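PDB 3U4J: NAD-dependent aldehyde dehydrogenase from Sinorhizobium meliloti, which probably oxidises aldehydes with NAD or NADP as acceptor, and binds calcium. Local coordinates for residues I108-V113 / D335-R340; R139-Q144 / I186-T191; Q144-I149 / G155-E160. All coordinates share one frame; numbering follows the deposited sequence.

Overall arrangement
The three contacts fall into two regions of the subunit. Contact 1 joins helix 102-113 to the loop after strand 333-334. It is the one near the calcium ion: the side chain of Leu-111 lies about 8 Å from the metal, which Leu-17 and Glu-50 bind. Contacts 2 and 3 lie away from that site. The centres of contacts 1 and 2 are about 36 Å apart, and those of contacts 1 and 3 about 51 Å. Contacts 1 and 3 lie on opposite sides of the chain's centre. Contacts 2 and 3 touch, with centres about 16 Å apart. They share Gln-144 on strand 143-146, and both meet a second subunit of the tetramer.

Contact 1: I108-V113 / D335-R340; sequences IESLEV and DPLNER
Ser-110 and Leu-111 of helix 102-113 meet Pro-336 and Leu-337 in the loop after strand 333-334. The closer packing is around Ser-110. Its first torsion, with OG anti to the backbone N (chi1 -178°), points OG at Pro-336. There OG lies 3.6 Å from Pro-336 CB and 3.4 Å from Pro-336 O. No hydrogen bond forms across the contact. OG is instead bonded to the backbone O of Lys-115, just past the end of the helix. Leu-337 CD2 also rests near this hydroxyl. The looser part is a single methyl pair: Leu-111 CD2 and Leu-337 CD2 are 4.0 Å apart, and the two side chains cross at a slant. The loop runs outward from there to Glu-339 and Arg-340, which are exposed. Glu-339 forms a salt bridge with Arg-121.

Bonds within the loop help to shape it. Asp-335 to Asn-338 is a type I beta turn, and Asp-335 OD1 accepts from Leu-337 N at 3.0 Å, an Asx turn. That donor sits above the carboxylate plane. The Leu-337 side chain is also about 4 Å from the side chain of Leu-17, a calcium ligand. With the Ser-110 hydroxyl bonded to Lys-115 O, the buried joint itself is left to van der Waals contact.

Contact 2: R139-Q144 / I186-T191; sequences RALEGQ and IGSGCT
Leu-141 reaches the end of helix 174-187 with one methyl group. Its CD1 lies 4.2 Å from the carbonyl O of Gly-187. The same methyl is 4.4 Å from Ser-188 CA and 4.4 Å from Ser-188 OG. Leu-141 CG is anti to its own carbonyl carbon (chi1 -61°), and the extended chain (chi2 178°) carries CD1 across to the helix. The contact is slight and apolar on the leucine side, with no hydrogen bond between the segments.

Gly-187 offers its backbone. Ser-188 turns its hydroxyl back to the helix, where OG is bonded to the carbonyl O of Trp-184. The helix ends here in a Schellman motif. Gly-189 has positive phi (100°), a conformation glycine adopts readily, and its N bonds to Ile-186 O at 2.9 Å. The chain then runs into strand 191-195, which lies parallel to strand 153-168.

Leu-141 also packs on Arg-159 of strand 153-168 and on Asn-148 of a second subunit. Nearby Arg-139 forms salt bridges with Glu-465 and Asp-129 of a third subunit.

Contact 3: Q144-I149 / G155-E160; sequences QTHNNI and GLVLRE
Gln-144 has CG anti to its carbonyl carbon (chi1 -64°), and a bend at chi2 (80°) lays the amide alongside Val-157. Its OE1 is 3.7 Å from Val-157 CB. His-146, two residues on and therefore on the same face as Gln-144, takes a similar first torsion, which turns its ring edge to Val-157. Val-157 CG2 approaches near the ring plane, 3.9 Å from His-146 NE2.

The backbones form an antiparallel beta hairpin of strands 143-146 and 153-168. The short strand axes are 4.6 Å apart and run at 169°. His-146 and Gly-155 are a hydrogen-bonded pair: His-146 N bonds to Gly-155 O at 2.8 Å, and Gly-155 N returns to His-146 O at 3.0 Å. Thr-145 and Leu-156 are a non-hydrogen-bonded pair. Their side chains take the other face, where Thr-145 CG2 and Leu-156 CD2 are 4.0 Å apart. At the next pair Val-157 N bonds to Gln-144 O at 2.8 Å, but the return bond from Gln-144 N is longer and bent.

His-146 CB and Ile-149 CD1 close in on the backbone of Gly-155. Ile-149, in the loop, sets CD1 3.5 Å from Gly-155 N.

Gln-144 and Thr-145 also pair with an antiparallel strand of a second subunit, so the sheet continues across the interface. Thr-145 OG1 is bonded there to Val-157 O of that subunit. Gln-144 OE1 is bonded to Tyr-483 OH of a fourth subunit, and Leu-466 and Pro-467 of that chain pack on His-146 and Val-157. The hairpin is thus set mainly by backbone bonds, while the ends of Gln-144 and Thr-145 bond to other subunits, consistent with a part in tetramer contacts.

Contact 1: I108-V113 / D335-R340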
loop_
_atom_site.group_PDB
_atom_site.type_symbol
_atom_site.label_atom_id
_atom_site.label_comp_id
_atom_site.label_asym_id
_atom_site.label_seq_id
_atom_site.Cartn_x
_atom_site.Cartn_y
_atom_site.Cartn_z
ATOM N N ILE A 108 20.665 -27.470 21.007
ATOM C CA ILE A 108 19.359 -28.092 21.267
ATOM C C ILE A 108 18.751 -28.608 19.938
ATOM O O ILE A 108 18.398 -29.782 19.834
ATOM C CB ILE A 108 18.397 -27.124 21.997
ATOM C CG1 ILE A 108 18.960 -26.732 23.358
ATOM C CG2 ILE A 108 16.968 -27.764 22.211
ATOM C CD1 ILE A 108 18.040 -25.719 24.083
ATOM N N GLU A 109 18.681 -27.735 18.920
ATOM C CA GLU A 109 18.041 -28.074 17.649
ATOM C C GLU A 109 18.758 -29.253 17.035
ATOM O O GLU A 109 18.124 -30.155 16.510
ATOM C CB GLU A 109 18.118 -26.928 16.616
ATOM C CG GLU A 109 17.087 -25.827 16.702
ATOM C CD GLU A 109 15.646 -26.225 16.377
ATOM O OE1 GLU A 109 15.130 -25.879 15.275
ATOM O OE2 GLU A 109 15.027 -26.831 17.262
ATOM N N SER A 110 20.085 -29.219 17.076
ATOM C CA SER A 110 20.907 -30.277 16.478
ATOM C C SER A 110 20.624 -31.633 17.133
ATOM O O SER A 110 20.380 -32.655 16.453
ATOM C CB SER A 110 22.395 -29.925 16.617
ATOM O OG SER A 110 23.198 -30.909 16.009
ATOM N N LEU A 111 20.666 -31.636 18.460
ATOM C CA LEU A 111 20.449 -32.861 19.219
ATOM C C LEU A 111 19.039 -33.439 19.040
ATOM O O LEU A 111 18.878 -34.647 18.912
ATOM C CB LEU A 111 20.730 -32.597 20.699
ATOM C CG LEU A 111 22.205 -32.431 21.100
ATOM C CD1 LEU A 111 22.313 -31.990 22.597
ATOM C CD2 LEU A 111 22.951 -33.715 20.838
ATOM N N GLU A 112 18.015 -32.579 19.068
ATOM C CA GLU A 112 16.640 -33.052 19.032
ATOM C C GLU A 112 16.188 -33.367 17.617
ATOM O O GLU A 112 15.430 -34.309 17.410
ATOM C CB GLU A 112 15.671 -32.043 19.671
ATOM C CG GLU A 112 15.973 -31.761 21.132
ATOM C CD GLU A 112 14.971 -30.839 21.803
ATOM O OE1 GLU A 112 13.994 -30.386 21.159
ATOM O OE2 GLU A 112 15.164 -30.567 23.008
ATOM N N VAL A 113 16.632 -32.570 16.652
ATOM C CA VAL A 113 16.172 -32.743 15.285
ATOM C C VAL A 113 17.108 -33.678 14.485
ATOM O O VAL A 113 16.655 -34.298 13.553
ATOM C CB VAL A 113 16.016 -31.368 14.527
ATOM C CG1 VAL A 113 15.621 -31.571 13.057
ATOM C CG2 VAL A 113 15.027 -30.451 15.236
ATOM N N ASP A 335 27.109 -37.567 11.583
ATOM C CA ASP A 335 27.124 -36.970 12.908
ATOM C C ASP A 335 26.679 -35.492 12.920
ATOM O O ASP A 335 27.446 -34.620 12.505
ATOM C CB ASP A 335 28.533 -37.077 13.496
ATOM C CG ASP A 335 28.583 -36.691 14.987
ATOM O OD1 ASP A 335 27.535 -36.283 15.561
ATOM O OD2 ASP A 335 29.679 -36.792 15.579
ATOM N N PRO A 336 25.455 -35.217 13.415
ATOM C CA PRO A 336 24.998 -33.819 13.454
ATOM C C PRO A 336 25.883 -32.886 14.277
ATOM O O PRO A 336 25.847 -31.680 14.059
ATOM C CB PRO A 336 23.581 -33.908 14.024
ATOM C CG PRO A 336 23.139 -35.346 13.745
ATOM C CD PRO A 336 24.410 -36.154 13.871
ATOM N N LEU A 337 26.691 -33.425 15.193
ATOM C CA LEU A 337 27.525 -32.594 16.065
ATOM C C LEU A 337 28.843 -32.221 15.418
ATOM O O LEU A 337 29.579 -31.389 15.956
ATOM C CB LEU A 337 27.800 -33.296 17.404
ATOM C CG LEU A 337 26.564 -33.514 18.280
ATOM C CD1 LEU A 337 26.974 -34.144 19.615
ATOM C CD2 LEU A 337 25.853 -32.166 18.508
ATOM N N ASN A 338 29.152 -32.842 14.274
ATOM C CA ASN A 338 30.383 -32.496 13.549
ATOM C C ASN A 338 30.178 -31.259 12.679
ATOM O O ASN A 338 29.213 -31.183 11.926
ATOM C CB ASN A 338 30.841 -33.672 12.689
ATOM C CG ASN A 338 32.289 -33.548 12.278
ATOM O OD1 ASN A 338 32.683 -32.558 11.650
ATOM N ND2 ASN A 338 33.095 -34.562 12.619
ATOM N N GLU A 339 31.092 -30.302 12.779
ATOM C CA GLU A 339 30.995 -29.030 12.041
ATOM C C GLU A 339 31.078 -29.208 10.519
ATOM O O GLU A 339 30.599 -28.361 9.783
ATOM C CB GLU A 339 32.098 -28.055 12.495
ATOM C CG GLU A 339 31.929 -27.548 13.948
ATOM C CD GLU A 339 30.771 -26.569 14.111
ATOM O OE1 GLU A 339 30.321 -25.951 13.102
ATOM O OE2 GLU A 339 30.314 -26.398 15.256
ATOM N N ARG A 340 31.678 -30.312 10.068
ATOM C CA ARG A 340 31.817 -30.610 8.632
ATOM C C ARG A 340 30.549 -31.200 8.019
ATOM O O ARG A 340 30.371 -31.173 6.801
ATOM C CB ARG A 340 33.002 -31.576 8.384
ATOM C CG ARG A 340 34.362 -31.018 8.807
ATOM C CD ARG A 340 35.579 -31.990 8.568
ATOM N NE ARG A 340 35.245 -33.396 8.262
ATOM C CZ ARG A 340 35.436 -34.438 9.076
ATOM N NH1 ARG A 340 35.952 -34.297 10.302
ATOM N NH2 ARG A 340 35.102 -35.646 8.663
#

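Contact 2: R139-Q144 / I186-T191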
loop_
_atom_site.group_PDB
_atom_site.type_symbol
_atom_site.label_atom_id
_atom_site.label_comp_id
_atom_site.label_asym_id
_atom_site.label_seq_id
_atom_site.Cartn_x
_atom_site.Cartn_y
_atom_site.Cartn_z
ATOM N N ARG A 139 5.323 -2.090 14.454
ATOM C CA ARG A 139 4.913 -0.740 14.862
ATOM C C ARG A 139 4.316 0.119 13.727
ATOM O O ARG A 139 3.668 1.137 13.981
ATOM C CB ARG A 139 6.058 -0.033 15.596
ATOM C CG ARG A 139 7.245 0.362 14.734
ATOM C CD ARG A 139 8.304 0.973 15.637
ATOM N NE ARG A 139 7.877 2.262 16.164
ATOM C CZ ARG A 139 8.664 3.050 16.883
ATOM N NH1 ARG A 139 9.897 2.645 17.183
ATOM N NH2 ARG A 139 8.228 4.233 17.298
ATOM N N ALA A 140 4.489 -0.316 12.488
ATOM C CA ALA A 140 4.024 0.486 11.351
ATOM C C ALA A 140 2.742 -0.042 10.678
ATOM O O ALA A 140 2.374 0.427 9.606
ATOM C CB ALA A 140 5.130 0.609 10.328
ATOM N N LEU A 141 2.092 -1.029 11.286
ATOM C CA LEU A 141 0.917 -1.643 10.703
ATOM C C LEU A 141 -0.204 -0.626 10.618
ATOM O O LEU A 141 -0.451 0.124 11.565
ATOM C CB LEU A 141 0.477 -2.861 11.504
ATOM C CG LEU A 141 1.522 -3.987 11.581
ATOM C CD1 LEU A 141 0.983 -5.120 12.449
ATOM C CD2 LEU A 141 1.867 -4.470 10.192
ATOM N N GLU A 142 -0.896 -0.605 9.494
ATOM C CA GLU A 142 -1.875 0.445 9.272
ATOM C C GLU A 142 -3.187 -0.103 8.715
ATOM O O GLU A 142 -3.269 -1.273 8.303
ATOM C CB GLU A 142 -1.267 1.511 8.329
ATOM C CG GLU A 142 -0.913 0.932 6.983
ATOM C CD GLU A 142 -0.045 1.850 6.117
ATOM O OE1 GLU A 142 0.864 2.531 6.645
ATOM O OE2 GLU A 142 -0.284 1.878 4.896
ATOM N N GLY A 143 -4.209 0.746 8.734
ATOM C CA GLY A 143 -5.427 0.557 7.944
ATOM C C GLY A 143 -5.557 1.776 7.047
ATOM O O GLY A 143 -4.557 2.461 6.783
ATOM N N GLN A 144 -6.782 2.083 6.611
ATOM C CA GLN A 144 -6.991 3.134 5.645
ATOM C C GLN A 144 -8.023 4.127 6.095
ATOM O O GLN A 144 -8.939 3.782 6.871
ATOM C CB GLN A 144 -7.453 2.554 4.290
ATOM C CG GLN A 144 -6.431 1.639 3.575
ATOM C CD GLN A 144 -6.423 0.229 4.145
ATOM O OE1 GLN A 144 -7.484 -0.386 4.316
ATOM N NE2 GLN A 144 -5.218 -0.296 4.456
ATOM N N ILE A 186 1.947 -12.190 17.593
ATOM C CA ILE A 186 1.964 -11.287 18.773
ATOM C C ILE A 186 2.291 -9.846 18.362
ATOM O O ILE A 186 1.871 -8.902 19.016
ATOM C CB ILE A 186 2.935 -11.768 19.881
ATOM C CG1 ILE A 186 4.396 -11.789 19.383
ATOM C CG2 ILE A 186 2.495 -13.149 20.357
ATOM C CD1 ILE A 186 5.469 -11.809 20.479
ATOM N N GLY A 187 3.028 -9.682 17.265
ATOM C CA GLY A 187 3.269 -8.349 16.691
ATOM C C GLY A 187 1.990 -7.693 16.207
ATOM O O GLY A 187 1.855 -6.483 16.275
ATOM N N SER A 188 1.033 -8.502 15.754
ATOM C CA SER A 188 -0.309 -8.023 15.436
ATOM C C SER A 188 -1.185 -7.723 16.658
ATOM O O SER A 188 -2.290 -7.182 16.490
ATOM C CB SER A 188 -1.050 -9.046 14.554
ATOM O OG SER A 188 -0.397 -9.204 13.299
ATOM N N GLY A 189 -0.701 -8.046 17.862
ATOM C CA GLY A 189 -1.472 -7.815 19.118
ATOM C C GLY A 189 -2.155 -9.087 19.639
ATOM O O GLY A 189 -2.887 -9.036 20.634
ATOM N N CYS A 190 -1.917 -10.234 18.978
ATOM C CA CYS A 190 -2.529 -11.508 19.380
ATOM C C CYS A 190 -1.777 -12.079 20.556
ATOM O O CYS A 190 -0.656 -11.675 20.824
ATOM C CB CYS A 190 -2.463 -12.568 18.251
ATOM S SG CYS A 190 -3.374 -12.095 16.782
ATOM N N THR A 191 -2.396 -13.039 21.246
ATOM C CA THR A 191 -1.699 -13.860 22.233
ATOM C C THR A 191 -1.739 -15.262 21.663
ATOM O O THR A 191 -2.601 -15.566 20.826
ATOM C CB THR A 191 -2.415 -13.832 23.602
ATOM O OG1 THR A 191 -3.779 -14.267 23.441
ATOM C CG2 THR A 191 -2.419 -12.425 24.132
#

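Contact 3: Q144-I149 / G155-E160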
loop_
_atom_site.group_PDB
_atom_site.type_symbol
_atom_site.label_atom_id
_atom_site.label_comp_id
_atom_site.label_asym_id
_atom_site.label_seq_id
_atom_site.Cartn_x
_atom_site.Cartn_y
_atom_site.Cartn_z
ATOM N N GLN A 144 -6.782 2.083 6.611
ATOM C CA GLN A 144 -6.991 3.134 5.645
ATOM C C GLN A 144 -8.023 4.127 6.095
ATOM O O GLN A 144 -8.939 3.782 6.871
ATOM C CB GLN A 144 -7.453 2.554 4.290
ATOM C CG GLN A 144 -6.431 1.639 3.575
ATOM C CD GLN A 144 -6.423 0.229 4.145
ATOM O OE1 GLN A 144 -7.484 -0.386 4.316
ATOM N NE2 GLN A 144 -5.218 -0.296 4.456
ATOM N N THR A 145 -7.883 5.351 5.577
ATOM C CA THR A 145 -8.930 6.383 5.652
ATOM C C THR A 145 -9.501 6.613 4.260
ATOM O O THR A 145 -8.794 6.534 3.252
ATOM C CB THR A 145 -8.407 7.774 6.154
ATOM O OG1 THR A 145 -7.266 8.187 5.371
ATOM C CG2 THR A 145 -7.991 7.717 7.595
ATOM N N HIS A 146 -10.792 6.898 4.219
ATOM C CA HIS A 146 -11.453 7.221 2.986
ATOM C C HIS A 146 -12.116 8.570 3.233
ATOM O O HIS A 146 -13.149 8.660 3.891
ATOM C CB HIS A 146 -12.449 6.106 2.662
ATOM C CG HIS A 146 -11.790 4.772 2.443
ATOM N ND1 HIS A 146 -11.328 4.364 1.207
ATOM C CD2 HIS A 146 -11.474 3.779 3.306
ATOM C CE1 HIS A 146 -10.776 3.168 1.316
ATOM N NE2 HIS A 146 -10.867 2.778 2.575
ATOM N N ASN A 147 -11.459 9.616 2.761
ATOM C CA ASN A 147 -11.805 10.999 3.063
ATOM C C ASN A 147 -12.640 11.565 1.929
ATOM O O ASN A 147 -12.874 12.773 1.877
ATOM C CB ASN A 147 -10.511 11.828 3.207
ATOM C CG ASN A 147 -10.730 13.159 3.916
ATOM O OD1 ASN A 147 -11.558 13.249 4.814
ATOM N ND2 ASN A 147 -10.012 14.202 3.489
ATOM N N ASN A 148 -13.070 10.687 1.015
ATOM C CA ASN A 148 -13.737 11.103 -0.208
ATOM C C ASN A 148 -15.069 10.376 -0.425
ATOM O O ASN A 148 -15.447 10.114 -1.558
ATOM C CB ASN A 148 -12.787 10.857 -1.400
ATOM C CG ASN A 148 -12.313 9.411 -1.475
ATOM O OD1 ASN A 148 -12.647 8.568 -0.613
ATOM N ND2 ASN A 148 -11.562 9.104 -2.519
ATOM N N ILE A 149 -15.748 10.006 0.660
ATOM C CA ILE A 149 -17.073 9.358 0.554
ATOM C C ILE A 149 -18.232 10.259 1.044
ATOM O O ILE A 149 -19.227 9.769 1.638
ATOM C CB ILE A 149 -17.111 7.969 1.250
ATOM C CG1 ILE A 149 -16.785 8.108 2.758
ATOM C CG2 ILE A 149 -16.131 6.969 0.486
ATOM C CD1 ILE A 149 -17.047 6.875 3.595
ATOM N N GLY A 155 -14.692 7.447 6.115
ATOM C CA GLY A 155 -14.525 5.997 6.166
ATOM C C GLY A 155 -13.224 5.652 6.874
ATOM O O GLY A 155 -12.182 6.266 6.620
ATOM N N LEU A 156 -13.290 4.701 7.786
ATOM C CA LEU A 156 -12.107 4.212 8.463
ATOM C C LEU A 156 -12.072 2.715 8.298
ATOM O O LEU A 156 -13.105 2.041 8.359
ATOM C CB LEU A 156 -12.129 4.535 9.954
ATOM C CG LEU A 156 -12.337 5.993 10.377
ATOM C CD1 LEU A 156 -12.443 6.074 11.902
ATOM C CD2 LEU A 156 -11.227 6.912 9.855
ATOM N N VAL A 157 -10.881 2.201 8.037
ATOM C CA VAL A 157 -10.645 0.786 8.138
ATOM C C VAL A 157 -9.604 0.638 9.237
ATOM O O VAL A 157 -8.465 1.114 9.098
ATOM C CB VAL A 157 -10.178 0.180 6.813
ATOM C CG1 VAL A 157 -9.980 -1.320 6.971
ATOM C CG2 VAL A 157 -11.212 0.483 5.708
ATOM N N LEU A 158 -10.008 -0.009 10.337
ATOM C CA LEU A 158 -9.109 -0.219 11.467
ATOM C C LEU A 158 -8.545 -1.645 11.486
ATOM O O LEU A 158 -9.278 -2.614 11.345
ATOM C CB LEU A 158 -9.829 0.105 12.797
ATOM C CG LEU A 158 -10.353 1.551 12.893
ATOM C CD1 LEU A 158 -11.208 1.756 14.177
ATOM C CD2 LEU A 158 -9.209 2.577 12.823
ATOM N N ARG A 159 -7.234 -1.745 11.660
ATOM C CA ARG A 159 -6.580 -3.016 11.853
ATOM C C ARG A 159 -6.554 -3.384 13.333
ATOM O O ARG A 159 -6.157 -2.575 14.183
ATOM C CB ARG A 159 -5.148 -2.975 11.287
ATOM C CG ARG A 159 -4.368 -4.264 11.500
ATOM C CD ARG A 159 -2.888 -4.091 11.142
ATOM N NE ARG A 159 -2.654 -3.827 9.724
ATOM C CZ ARG A 159 -2.351 -4.769 8.839
ATOM N NH1 ARG A 159 -2.301 -6.057 9.204
ATOM N NH2 ARG A 159 -2.153 -4.444 7.574
ATOM N N GLU A 160 -6.987 -4.605 13.631
ATOM C CA GLU A 160 -7.082 -5.111 15.001
ATOM C C GLU A 160 -6.545 -6.540 15.003
ATOM O O GLU A 160 -6.451 -7.176 13.940
ATOM C CB GLU A 160 -8.541 -5.063 15.502
ATOM C CG GLU A 160 -9.178 -3.662 15.469
ATOM C CD GLU A 160 -10.589 -3.620 16.089
ATOM O OE1 GLU A 160 -11.245 -4.682 16.236
ATOM O OE2 GLU A 160 -11.044 -2.507 16.411
#